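Local coordinates for cytochrome c family protein (Geobacter sulfurreducens, PDB 1RWJ) that probably carries electrons as one three-heme, c7-type domain of a multidomain cytochrome c polymer, at residues 63-66 with 67-70. Numbering follows the deposited sequence.
Sequences CHNG and KDAF. With HEC (heme c), chain C.
N65 OD1 accepts hydrogen bonds from two backbone N-H groups, those of K67 and D68. Both donors lie in the plane of the side-chain carbonyl. The bond from D68 N to N65 OD1 is nearly straight at 2.9 Å; that from K67 N, at 2.8 Å, is more bent. N65 CG stands between the backbone N and the carbonyl carbon (chi1 48°), which brings OD1 forward to these N-H groups; the bond to K67 closes an Asx turn. The amide also donates N65 ND2 to D68 OD2 at 3.0 Å. The carboxylate oxygen uses its anti lone pair and sits in the amide plane. With an alanine here, the K67 and D68 N-H groups would probably lose their shared acceptor, and the D68 carboxylate would be free to turn. G66 N donates a hydrogen bond to A69 O, which closes the loop.

C63 and H64 end the CXXCH heme-binding motif of c-type cytochromes. C63 SG is the thioether link to heme CAC. H64 NE2 binds the heme FE at 2.0 Å. H26 is the other axial ligand. H64 ND1 donates to a lone pair of F70 O at 2.9 Å, close to the ring plane, which holds the imidazole rotation and may make it a stronger iron ligand. A69 CB makes a CH-pi contact over one face of the H64 ring. The imidazole edge points at the face of the F70 ring, an edge-to-face pair with planes at 61° and ND1 above the phenyl centre. F70 N also donates to heme propionate O2D at 2.9 Å, and K78 makes a cation-pi contact with the F70 ring.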
loop_
_atom_site.group_PDB
_atom_site.type_symbol
_atom_site.label_atom_id
_atom_site.label_comp_id
_atom_site.label_asym_id
_atom_site.label_seq_id
_atom_site.Cartn_x
_atom_site.Cartn_y
_atom_site.Cartn_z
ATOM N N CYS A 63 8.560 1.278 1.179
ATOM C CA CYS A 63 9.202 1.456 -0.126
ATOM C C CYS A 63 9.013 2.869 -0.668
ATOM O O CYS A 63 9.915 3.429 -1.292
ATOM C CB CYS A 63 8.635 0.471 -1.140
ATOM S SG CYS A 63 8.801 -1.276 -0.676
ATOM N N HIS A 64 7.833 3.438 -0.444
ATOM C CA HIS A 64 7.536 4.789 -0.909
ATOM C C HIS A 64 8.144 5.773 0.074
ATOM O O HIS A 64 7.450 6.457 0.834
ATOM C CB HIS A 64 6.023 4.960 -1.041
ATOM C CG HIS A 64 5.452 4.233 -2.218
ATOM N ND1 HIS A 64 5.488 4.715 -3.508
ATOM C CD2 HIS A 64 4.913 2.991 -2.305
ATOM C CE1 HIS A 64 4.990 3.771 -4.320
ATOM N NE2 HIS A 64 4.623 2.701 -3.645
ATOM N N ASN A 65 9.472 5.825 0.031
ATOM C CA ASN A 65 10.275 6.653 0.913
ATOM C C ASN A 65 11.131 7.680 0.171
ATOM O O ASN A 65 11.988 8.325 0.776
ATOM C CB ASN A 65 11.189 5.744 1.731
ATOM C CG ASN A 65 11.916 4.726 0.860
ATOM O OD1 ASN A 65 12.365 5.047 -0.243
ATOM N ND2 ASN A 65 12.038 3.503 1.354
ATOM N N GLY A 66 10.910 7.819 -1.131
ATOM C CA GLY A 66 11.685 8.770 -1.907
ATOM C C GLY A 66 12.972 8.191 -2.467
ATOM O O GLY A 66 13.683 8.863 -3.220
ATOM N N LYS A 67 13.286 6.952 -2.105
ATOM C CA LYS A 67 14.496 6.313 -2.608
ATOM C C LYS A 67 14.209 5.016 -3.354
ATOM O O LYS A 67 14.771 4.774 -4.421
ATOM C CB LYS A 67 15.483 6.065 -1.469
ATOM C CG LYS A 67 16.059 7.354 -0.896
ATOM C CD LYS A 67 17.411 7.119 -0.247
ATOM C CE LYS A 67 18.088 8.440 0.093
ATOM N NZ LYS A 67 19.487 8.243 0.571
ATOM N N ASP A 68 13.333 4.187 -2.796
ATOM C CA ASP A 68 12.970 2.926 -3.440
ATOM C C ASP A 68 11.831 3.180 -4.421
ATOM O O ASP A 68 11.760 2.558 -5.483
ATOM C CB ASP A 68 12.533 1.895 -2.394
ATOM C CG ASP A 68 13.687 1.396 -1.551
ATOM O OD1 ASP A 68 14.552 0.679 -2.098
ATOM O OD2 ASP A 68 13.734 1.721 -0.344
ATOM N N ALA A 69 10.947 4.101 -4.048
ATOM C CA ALA A 69 9.793 4.487 -4.856
ATOM C C ALA A 69 9.431 5.909 -4.448
ATOM O O ALA A 69 9.952 6.415 -3.450
ATOM C CB ALA A 69 8.619 3.548 -4.590
ATOM N N PHE A 70 8.539 6.553 -5.195
ATOM C CA PHE A 70 8.166 7.921 -4.870
ATOM C C PHE A 70 7.659 8.038 -3.438
ATOM O O PHE A 70 6.913 7.184 -2.953
ATOM C CB PHE A 70 7.139 8.469 -5.875
ATOM C CG PHE A 70 5.799 7.792 -5.833
ATOM C CD1 PHE A 70 4.825 8.199 -4.928
ATOM C CD2 PHE A 70 5.498 6.767 -6.723
ATOM C CE1 PHE A 70 3.569 7.596 -4.910
ATOM C CE2 PHE A 70 4.247 6.159 -6.714
ATOM C CZ PHE A 70 3.280 6.577 -5.806
HETATM FE FE HEC C . 3.977 1.041 -4.568
HETATM C CHA HEC C . 4.676 2.305 -7.691
HETATM C CHB HEC C . 0.990 2.729 -4.558
HETATM C CHC HEC C . 3.262 -0.274 -1.518
HETATM C CHD HEC C . 7.122 -0.360 -4.448
HETATM N NA HEC C . 3.020 2.208 -5.851
HETATM C C1A HEC C . 3.420 2.577 -7.146
HETATM C C2A HEC C . 2.383 3.353 -7.803
HETATM C C3A HEC C . 1.404 3.547 -6.904
HETATM C C4A HEC C . 1.786 2.830 -5.694
HETATM C CMA HEC C . 0.140 4.375 -7.115
HETATM C CAA HEC C . 2.349 3.846 -9.247
HETATM C CBA HEC C . 1.990 2.767 -10.259
HETATM C CGA HEC C . 1.976 3.290 -11.685
HETATM O O1A HEC C . 3.007 3.834 -12.131
HETATM O O2A HEC C . 0.932 3.156 -12.357
HETATM N NB HEC C . 2.445 1.180 -3.327
HETATM C C1B HEC C . 1.305 1.958 -3.446
HETATM C C2B HEC C . 0.499 1.894 -2.249
HETATM C C3B HEC C . 1.137 1.063 -1.390
HETATM C C4B HEC C . 2.323 0.583 -2.077
HETATM C CMB HEC C . -0.848 2.579 -2.033
HETATM C CAB HEC C . 0.730 0.719 0.046
HETATM C CBB HEC C . -0.633 0.059 0.183
HETATM N NC HEC C . 4.952 -0.096 -3.310
HETATM C C1C HEC C . 4.481 -0.599 -2.097
HETATM C C2C HEC C . 5.478 -1.409 -1.445
HETATM C C3C HEC C . 6.565 -1.427 -2.258
HETATM C C4C HEC C . 6.241 -0.600 -3.400
HETATM C CMC HEC C . 5.367 -2.049 -0.065
HETATM C CAC HEC C . 7.910 -2.106 -2.014
HETATM C CBC HEC C . 7.865 -3.600 -1.727
HETATM N ND HEC C . 5.551 0.983 -5.789
HETATM C C1D HEC C . 6.786 0.405 -5.559
HETATM C C2D HEC C . 7.708 0.656 -6.657
HETATM C C3D HEC C . 7.036 1.365 -7.578
HETATM C C4D HEC C . 5.680 1.570 -7.059
HETATM C CMD HEC C . 9.184 0.276 -6.720
HETATM C CAD HEC C . 7.691 1.811 -8.883
HETATM C CBD HEC C . 8.644 3.004 -8.783
HETATM C CGD HEC C . 7.914 4.305 -8.536
HETATM O O1D HEC C . 6.830 4.484 -9.126
HETATM O O2D HEC C . 8.422 5.152 -7.771
#